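Indole-3-pyruvate decarboxylase (Azospirillum brasilense, PDB 2NXW) catalyses the thiamine diphosphate-dependent decarboxylation of indole-3-pyruvate to indole-3-acetaldehyde and carbon dioxide, a step in auxin biosynthesis. Local coordinates at residues A[31-42]-A[60-71]. Numbering follows the deposited sequence.
Sequences LKDRGAQAMFGI and LPLHTLSHEPAV. With TPP (thiamine diphosphate), chain I.
The side chains of Ile42 and Glu68 cross at about a right angle where the chain, having left strand 62-64, enters helix 68-82 and brings a carboxylate to the cofactor. The CG2 methyl of Ile42 meets Glu68 OE2 at 3.6 Å, while its CD1 reaches the turn into helix 68-82, 3.4 Å from Glu68 N. The Glu68 chain bends at chi2 (82°), which turns the carboxylate back toward Ile42 and sets OE2 2.6 Å from N1' of thiamine diphosphate. A water donates to both Ile42 O and OE2, and Asn98 holds OE1, so each carboxylate oxygen has a partner. With an alanine in place of Glu68, N1' would probably lose its carboxylate mate, Asn98 its acceptor, and the water one of its two acceptors.

Farther out, Val71 CG2 packs on Ile42 CG1 at 3.7 Å, and Phe40 lays CD1 3.7 Å from His63 CB, their ring planes inclined at 45°. The frame is a parallel strand pair, 39-41 and 62-64: Met39 N donates to Pro61 O, His63 N to Met39 O (2.9 Å, almost straight at 177°) and Gly41 N to His63 O. Leu60 packs against the end of helix 23-33, its CD2 3.9 Å from Lys32 CB.

The second subunit supplies several backbone bonds to the cofactor, so the site is shared between chains. The short OE2 to N1' approach is consistent with the familiar role of this glutamate in thiamine enzymes, promoting the imino tautomer of the aminopyrimidine.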
ATOM      1  N   LEU A  31     -21.140 -25.945 -13.323  1.00 16.21           N
ATOM      2  CA  LEU A  31     -20.011 -25.734 -14.225  1.00 16.30           C
ATOM      3  C   LEU A  31     -20.311 -26.370 -15.582  1.00 15.91           C
ATOM      4  O   LEU A  31     -20.075 -25.763 -16.627  1.00 16.42           O
ATOM      5  CB  LEU A  31     -18.735 -26.332 -13.618  1.00 14.89           C
ATOM      6  CG  LEU A  31     -18.218 -25.557 -12.400  1.00 15.76           C
ATOM      7  CD1 LEU A  31     -17.247 -26.407 -11.594  1.00 15.79           C
ATOM      8  CD2 LEU A  31     -17.578 -24.248 -12.877  1.00 16.60           C
ATOM      9  N   LYS A  32     -20.849 -27.585 -15.559  1.00 16.69           N
ATOM     10  CA  LYS A  32     -21.192 -28.271 -16.795  1.00 18.04           C
ATOM     11  C   LYS A  32     -22.272 -27.489 -17.553  1.00 18.59           C
ATOM     12  O   LYS A  32     -22.229 -27.397 -18.784  1.00 17.82           O
ATOM     13  CB  LYS A  32     -21.671 -29.694 -16.498  1.00 19.43           C
ATOM     14  CG  LYS A  32     -21.946 -30.494 -17.758  1.00 22.29           C
ATOM     15  CD  LYS A  32     -22.389 -31.899 -17.444  1.00 26.75           C
ATOM     16  CE  LYS A  32     -22.646 -32.669 -18.731  1.00 30.04           C
ATOM     17  NZ  LYS A  32     -23.101 -34.059 -18.474  1.00 34.00           N
ATOM     18  N   ASP A  33     -23.227 -26.914 -16.817  1.00 19.25           N
ATOM     19  CA  ASP A  33     -24.301 -26.118 -17.428  1.00 21.14           C
ATOM     20  C   ASP A  33     -23.733 -24.926 -18.184  1.00 20.29           C
ATOM     21  O   ASP A  33     -24.329 -24.436 -19.145  1.00 20.23           O
ATOM     22  CB  ASP A  33     -25.261 -25.548 -16.374  1.00 22.79           C
ATOM     23  CG  ASP A  33     -26.111 -26.599 -15.705  1.00 26.17           C
ATOM     24  OD1 ASP A  33     -26.335 -27.678 -16.297  1.00 26.99           O
ATOM     25  OD2 ASP A  33     -26.573 -26.320 -14.577  1.00 28.44           O
ATOM     26  N   ARG A  34     -22.581 -24.451 -17.725  1.00 17.49           N
ATOM     27  CA  ARG A  34     -21.927 -23.302 -18.326  1.00 17.91           C
ATOM     28  C   ARG A  34     -20.853 -23.654 -19.350  1.00 16.99           C
ATOM     29  O   ARG A  34     -20.094 -22.785 -19.782  1.00 19.76           O
ATOM     30  CB  ARG A  34     -21.366 -22.418 -17.217  1.00 16.87           C
ATOM     31  CG  ARG A  34     -22.486 -21.750 -16.417  1.00 17.97           C
ATOM     32  CD  ARG A  34     -22.001 -21.131 -15.118  1.00 18.90           C
ATOM     33  NE  ARG A  34     -23.058 -20.340 -14.487  1.00 18.60           N
ATOM     34  CZ  ARG A  34     -24.103 -20.850 -13.842  1.00 18.38           C
ATOM     35  NH1 ARG A  34     -24.242 -22.167 -13.718  1.00 17.47           N
ATOM     36  NH2 ARG A  34     -25.029 -20.031 -13.351  1.00 18.77           N
ATOM     37  N   GLY A  35     -20.792 -24.927 -19.726  1.00 16.74           N
ATOM     38  CA  GLY A  35     -19.849 -25.351 -20.743  1.00 15.79           C
ATOM     39  C   GLY A  35     -18.560 -26.040 -20.346  1.00 15.65           C
ATOM     40  O   GLY A  35     -17.831 -26.494 -21.226  1.00 17.07           O
ATOM     41  N   ALA A  36     -18.272 -26.134 -19.052  1.00 16.27           N
ATOM     42  CA  ALA A  36     -17.041 -26.781 -18.611  1.00 16.43           C
ATOM     43  C   ALA A  36     -17.004 -28.198 -19.163  1.00 17.06           C
ATOM     44  O   ALA A  36     -18.030 -28.898 -19.182  1.00 18.02           O
ATOM     45  CB  ALA A  36     -16.972 -26.800 -17.098  1.00 15.44           C
ATOM     46  N   GLN A  37     -15.825 -28.635 -19.599  1.00 15.53           N
ATOM     47  CA  GLN A  37     -15.681 -29.956 -20.197  1.00 15.84           C
ATOM     48  C   GLN A  37     -14.840 -30.946 -19.405  1.00 16.60           C
ATOM     49  O   GLN A  37     -14.784 -32.130 -19.737  1.00 17.52           O
ATOM     50  CB  GLN A  37     -15.096 -29.815 -21.602  1.00 16.53           C
ATOM     51  CG  GLN A  37     -15.969 -28.992 -22.537  1.00 17.51           C
ATOM     52  CD  GLN A  37     -15.334 -28.768 -23.893  1.00 19.12           C
ATOM     53  OE1 GLN A  37     -14.271 -28.160 -24.003  1.00 17.96           O
ATOM     54  NE2 GLN A  37     -15.990 -29.253 -24.937  1.00 21.16           N
ATOM     55  N   ALA A  38     -14.176 -30.468 -18.361  1.00 15.90           N
ATOM     56  CA  ALA A  38     -13.346 -31.342 -17.555  1.00 15.68           C
ATOM     57  C   ALA A  38     -12.929 -30.612 -16.299  1.00 14.61           C
ATOM     58  O   ALA A  38     -13.126 -29.411 -16.176  1.00 15.10           O
ATOM     59  CB  ALA A  38     -12.104 -31.743 -18.344  1.00 17.01           C
ATOM     60  N   MET A  39     -12.382 -31.361 -15.359  1.00 15.42           N
ATOM     61  CA  MET A  39     -11.859 -30.762 -14.153  1.00 14.75           C
ATOM     62  C   MET A  39     -10.483 -31.348 -13.956  1.00 14.05           C
ATOM     63  O   MET A  39     -10.305 -32.572 -13.912  1.00 15.05           O
ATOM     64  CB  MET A  39     -12.714 -31.057 -12.931  1.00 16.63           C
ATOM     65  CG  MET A  39     -12.177 -30.300 -11.708  1.00 17.37           C
ATOM     66  SD  MET A  39     -13.317 -30.265 -10.334  1.00 21.87           S
ATOM     67  CE  MET A  39     -13.318 -31.966  -9.991  1.00 10.75           C
ATOM     68  N   PHE A  40      -9.496 -30.467 -13.892  1.00 13.65           N
ATOM     69  CA  PHE A  40      -8.118 -30.876 -13.678  1.00 12.74           C
ATOM     70  C   PHE A  40      -7.825 -30.663 -12.202  1.00 12.76           C
ATOM     71  O   PHE A  40      -8.352 -29.734 -11.595  1.00 13.30           O
ATOM     72  CB  PHE A  40      -7.177 -30.007 -14.519  1.00 13.55           C
ATOM     73  CG  PHE A  40      -7.418 -30.118 -15.989  1.00 11.35           C
ATOM     74  CD1 PHE A  40      -6.806 -31.135 -16.735  1.00 11.04           C
ATOM     75  CD2 PHE A  40      -8.283 -29.242 -16.628  1.00 11.35           C
ATOM     76  CE1 PHE A  40      -7.062 -31.263 -18.096  1.00 12.72           C
ATOM     77  CE2 PHE A  40      -8.547 -29.362 -17.988  1.00 13.49           C
ATOM     78  CZ  PHE A  40      -7.933 -30.380 -18.727  1.00 12.67           C
ATOM     79  N   GLY A  41      -6.997 -31.515 -11.612  1.00 12.37           N
ATOM     80  CA  GLY A  41      -6.680 -31.298 -10.214  1.00 11.76           C
ATOM     81  C   GLY A  41      -5.702 -32.240  -9.567  1.00 12.62           C
ATOM     82  O   GLY A  41      -5.314 -33.251 -10.151  1.00 12.97           O
ATOM     83  N   ILE A  42      -5.272 -31.871  -8.364  1.00 12.61           N
ATOM     84  CA  ILE A  42      -4.402 -32.708  -7.547  1.00 12.19           C
ATOM     85  C   ILE A  42      -5.047 -32.649  -6.165  1.00 13.35           C
ATOM     86  O   ILE A  42      -5.269 -31.572  -5.611  1.00 13.08           O
ATOM     87  CB  ILE A  42      -2.931 -32.197  -7.484  1.00 11.91           C
ATOM     88  CG1 ILE A  42      -2.253 -32.434  -8.838  1.00 13.71           C
ATOM     89  CG2 ILE A  42      -2.162 -32.972  -6.406  1.00 12.80           C
ATOM     90  CD1 ILE A  42      -0.922 -31.729  -8.996  1.00 14.03           C
ATOM     91  N   LEU A  60     -18.143 -34.235 -14.497  1.00 21.17           N
ATOM     92  CA  LEU A  60     -17.119 -33.667 -15.365  1.00 21.01           C
ATOM     93  C   LEU A  60     -15.979 -34.671 -15.343  1.00 20.60           C
ATOM     94  O   LEU A  60     -15.676 -35.249 -14.299  1.00 22.40           O
ATOM     95  CB  LEU A  60     -16.592 -32.328 -14.831  1.00 20.93           C
ATOM     96  CG  LEU A  60     -17.476 -31.081 -14.840  1.00 21.68           C
ATOM     97  CD1 LEU A  60     -16.693 -29.918 -14.239  1.00 21.73           C
ATOM     98  CD2 LEU A  60     -17.916 -30.756 -16.259  1.00 23.05           C
ATOM     99  N   PRO A  61     -15.357 -34.925 -16.499  1.00 19.10           N
ATOM    100  CA  PRO A  61     -14.242 -35.870 -16.553  1.00 18.73           C
ATOM    101  C   PRO A  61     -13.176 -35.342 -15.592  1.00 18.52           C
ATOM    102  O   PRO A  61     -12.850 -34.153 -15.628  1.00 19.77           O
ATOM    103  CB  PRO A  61     -13.801 -35.787 -18.009  1.00 20.08           C
ATOM    104  CG  PRO A  61     -15.094 -35.528 -18.726  1.00 20.19           C
ATOM    105  CD  PRO A  61     -15.756 -34.490 -17.849  1.00 19.57           C
ATOM    106  N   LEU A  62     -12.645 -36.217 -14.743  1.00 17.85           N
ATOM    107  CA  LEU A  62     -11.628 -35.818 -13.772  1.00 17.03           C
ATOM    108  C   LEU A  62     -10.232 -36.219 -14.235  1.00 17.43           C
ATOM    109  O   LEU A  62      -9.939 -37.402 -14.394  1.00 17.30           O
ATOM    110  CB  LEU A  62     -11.934 -36.455 -12.413  1.00 18.38           C
ATOM    111  CG  LEU A  62     -10.936 -36.239 -11.271  1.00 19.78           C
ATOM    112  CD1 LEU A  62     -10.899 -34.768 -10.879  1.00 20.56           C
ATOM    113  CD2 LEU A  62     -11.350 -37.095 -10.075  1.00 21.47           C
ATOM    114  N   HIS A  63      -9.371 -35.221 -14.439  1.00 15.46           N
ATOM    115  CA  HIS A  63      -8.009 -35.464 -14.901  1.00 15.66           C
ATOM    116  C   HIS A  63      -6.990 -34.983 -13.892  1.00 14.97           C
ATOM    117  O   HIS A  63      -6.960 -33.797 -13.553  1.00 16.88           O
ATOM    118  CB  HIS A  63      -7.751 -34.724 -16.215  1.00 14.48           C
ATOM    119  CG  HIS A  63      -8.704 -35.081 -17.306  1.00 16.07           C
ATOM    120  ND1 HIS A  63      -9.003 -36.388 -17.630  1.00 17.55           N
ATOM    121  CD2 HIS A  63      -9.417 -34.306 -18.156  1.00 17.43           C
ATOM    122  CE1 HIS A  63      -9.862 -36.402 -18.634  1.00 18.22           C
ATOM    123  NE2 HIS A  63     -10.130 -35.155 -18.974  1.00 16.89           N
ATOM    124  N   THR A  64      -6.152 -35.887 -13.404  1.00 14.26           N
ATOM    125  CA  THR A  64      -5.125 -35.455 -12.468  1.00 14.66           C
ATOM    126  C   THR A  64      -3.821 -35.227 -13.210  1.00 14.53           C
ATOM    127  O   THR A  64      -3.595 -35.763 -14.302  1.00 14.27           O
ATOM    128  CB  THR A  64      -4.905 -36.470 -11.327  1.00 15.43           C
ATOM    129  OG1 THR A  64      -4.480 -37.734 -11.857  1.00 17.60           O
ATOM    130  CG2 THR A  64      -6.199 -36.651 -10.535  1.00 17.29           C
ATOM    131  N   LEU A  65      -2.987 -34.374 -12.633  1.00 12.64           N
ATOM    132  CA  LEU A  65      -1.684 -34.092 -13.206  1.00 14.18           C
ATOM    133  C   LEU A  65      -0.648 -34.276 -12.105  1.00 13.90           C
ATOM    134  O   LEU A  65      -0.989 -34.648 -10.987  1.00 14.75           O
ATOM    135  CB  LEU A  65      -1.669 -32.677 -13.791  1.00 15.95           C
ATOM    136  CG  LEU A  65      -2.562 -32.619 -15.042  1.00 16.77           C
ATOM    137  CD1 LEU A  65      -2.740 -31.196 -15.511  1.00 18.82           C
ATOM    138  CD2 LEU A  65      -1.934 -33.468 -16.147  1.00 18.10           C
ATOM    139  N   SER A  66       0.618 -34.041 -12.416  1.00 12.97           N
ATOM    140  CA  SER A  66       1.674 -34.237 -11.444  1.00 12.07           C
ATOM    141  C   SER A  66       1.923 -33.106 -10.459  1.00 11.81           C
ATOM    142  O   SER A  66       2.128 -33.347  -9.268  1.00 12.25           O
ATOM    143  CB  SER A  66       2.996 -34.499 -12.170  1.00 13.13           C
ATOM    144  OG  SER A  66       2.919 -35.661 -12.985  1.00 13.37           O
ATOM    145  N   HIS A  67       1.906 -31.882 -10.972  1.00 11.97           N
ATOM    146  CA  HIS A  67       2.248 -30.693 -10.177  1.00 11.52           C
ATOM    147  C   HIS A  67       1.189 -29.612 -10.406  1.00 11.92           C
ATOM    148  O   HIS A  67       0.686 -29.472 -11.522  1.00 10.97           O
ATOM    149  CB  HIS A  67       3.639 -30.235 -10.654  1.00 11.99           C
ATOM    150  CG  HIS A  67       4.434 -29.466  -9.645  1.00 11.10           C
ATOM    151  ND1 HIS A  67       5.592 -28.795  -9.987  1.00 12.64           N
ATOM    152  CD2 HIS A  67       4.278 -29.295  -8.309  1.00 12.41           C
ATOM    153  CE1 HIS A  67       6.112 -28.244  -8.903  1.00 11.68           C
ATOM    154  NE2 HIS A  67       5.338 -28.534  -7.873  1.00 11.61           N
ATOM    155  N   GLU A  68       0.862 -28.840  -9.363  1.00 11.01           N
ATOM    156  CA  GLU A  68      -0.196 -27.832  -9.497  1.00 12.24           C
ATOM    157  C   GLU A  68      -0.040 -26.799 -10.614  1.00 10.93           C
ATOM    158  O   GLU A  68      -1.046 -26.352 -11.172  1.00 10.57           O
ATOM    159  CB  GLU A  68      -0.467 -27.125  -8.160  1.00 12.04           C
ATOM    160  CG  GLU A  68      -1.197 -28.000  -7.131  1.00 13.51           C
ATOM    161  CD  GLU A  68      -0.302 -28.953  -6.357  1.00 12.81           C
ATOM    162  OE1 GLU A  68       0.939 -28.926  -6.528  1.00 11.66           O
ATOM    163  OE2 GLU A  68      -0.846 -29.746  -5.554  1.00 13.59           O
ATOM    164  N   PRO A  69       1.200 -26.382 -10.951  1.00  9.54           N
ATOM    165  CA  PRO A  69       1.283 -25.405 -12.044  1.00  9.53           C
ATOM    166  C   PRO A  69       0.568 -25.955 -13.279  1.00 10.24           C
ATOM    167  O   PRO A  69      -0.189 -25.235 -13.939  1.00 11.74           O
ATOM    168  CB  PRO A  69       2.793 -25.259 -12.264  1.00 11.11           C
ATOM    169  CG  PRO A  69       3.326 -25.373 -10.869  1.00 11.01           C
ATOM    170  CD  PRO A  69       2.522 -26.567 -10.317  1.00 10.99           C
ATOM    171  N   ALA A  70       0.787 -27.243 -13.562  1.00 10.24           N
ATOM    172  CA  ALA A  70       0.160 -27.888 -14.714  1.00 10.83           C
ATOM    173  C   ALA A  70      -1.367 -27.963 -14.586  1.00 10.64           C
ATOM    174  O   ALA A  70      -2.073 -27.908 -15.585  1.00 11.65           O
ATOM    175  CB  ALA A  70       0.747 -29.281 -14.904  1.00 11.69           C
ATOM    176  N   VAL A  71      -1.872 -28.107 -13.364  1.00 11.13           N
ATOM    177  CA  VAL A  71      -3.328 -28.142 -13.176  1.00 10.37           C
ATOM    178  C   VAL A  71      -3.906 -26.807 -13.645  1.00 11.43           C
ATOM    179  O   VAL A  71      -4.887 -26.754 -14.397  1.00 12.53           O
ATOM    180  CB  VAL A  71      -3.681 -28.360 -11.693  1.00 10.25           C
ATOM    181  CG1 VAL A  71      -5.185 -28.158 -11.456  1.00  9.89           C
ATOM    182  CG2 VAL A  71      -3.267 -29.777 -11.275  1.00 12.69           C
TER
HETATM  183  N1' TPP I2001       0.147 -30.723  -3.376  1.00 12.41           N
HETATM  184  C2' TPP I2001       1.161 -30.220  -2.659  1.00 13.24           C
HETATM  185  CM2 TPP I2001       2.057 -29.156  -3.282  1.00 11.74           C
HETATM  186  N3' TPP I2001       1.396 -30.640  -1.414  1.00 11.51           N
HETATM  187  C4' TPP I2001       0.619 -31.600  -0.818  1.00 12.95           C
HETATM  188  N4' TPP I2001       0.864 -31.965   0.475  1.00 15.51           N
HETATM  189  C5' TPP I2001      -0.450 -32.191  -1.564  1.00 13.52           C
HETATM  190  C6' TPP I2001      -0.660 -31.701  -2.870  1.00 13.57           C
HETATM  191  C7' TPP I2001      -1.385 -33.309  -0.984  1.00 15.19           C
HETATM  192  N3  TPP I2001      -0.661 -34.613  -0.634  1.00 15.87           N
HETATM  193  C2  TPP I2001      -0.320 -34.835   0.637  1.00 16.91           C
HETATM  194  S1  TPP I2001       0.404 -36.418   0.603  1.00 18.86           S
HETATM  195  C5  TPP I2001       0.234 -36.720  -1.118  1.00 15.33           C
HETATM  196  C4  TPP I2001      -0.411 -35.573  -1.562  1.00 14.40           C
HETATM  197  CM4 TPP I2001      -0.814 -35.423  -3.038  1.00 14.92           C
HETATM  198  C6  TPP I2001       0.665 -37.924  -1.840  1.00 15.18           C
HETATM  199  C7  TPP I2001       2.192 -37.979  -1.910  1.00 14.69           C
HETATM  200  O7  TPP I2001       2.487 -39.046  -2.782  1.00 12.25           O
HETATM  201  PA  TPP I2001       4.010 -39.472  -2.714  1.00 14.04           P
HETATM  202  O1A TPP I2001       4.952 -38.331  -2.971  1.00 14.51           O
HETATM  203  O2A TPP I2001       4.179 -40.570  -3.824  1.00 13.75           O
HETATM  204  O3A TPP I2001       4.412 -40.136  -1.275  1.00 13.46           O
HETATM  205  PB  TPP I2001       3.430 -41.308  -0.627  1.00 14.92           P
HETATM  206  O1B TPP I2001       3.141 -42.366  -1.703  1.00 15.40           O
HETATM  207  O2B TPP I2001       4.257 -41.916   0.531  1.00 18.03           O
HETATM  208  O3B TPP I2001       2.157 -40.720  -0.095  1.00 15.57           O
HETATM  209  O   HOH W   1      -3.556 -29.584  -4.743  1.00 16.32           O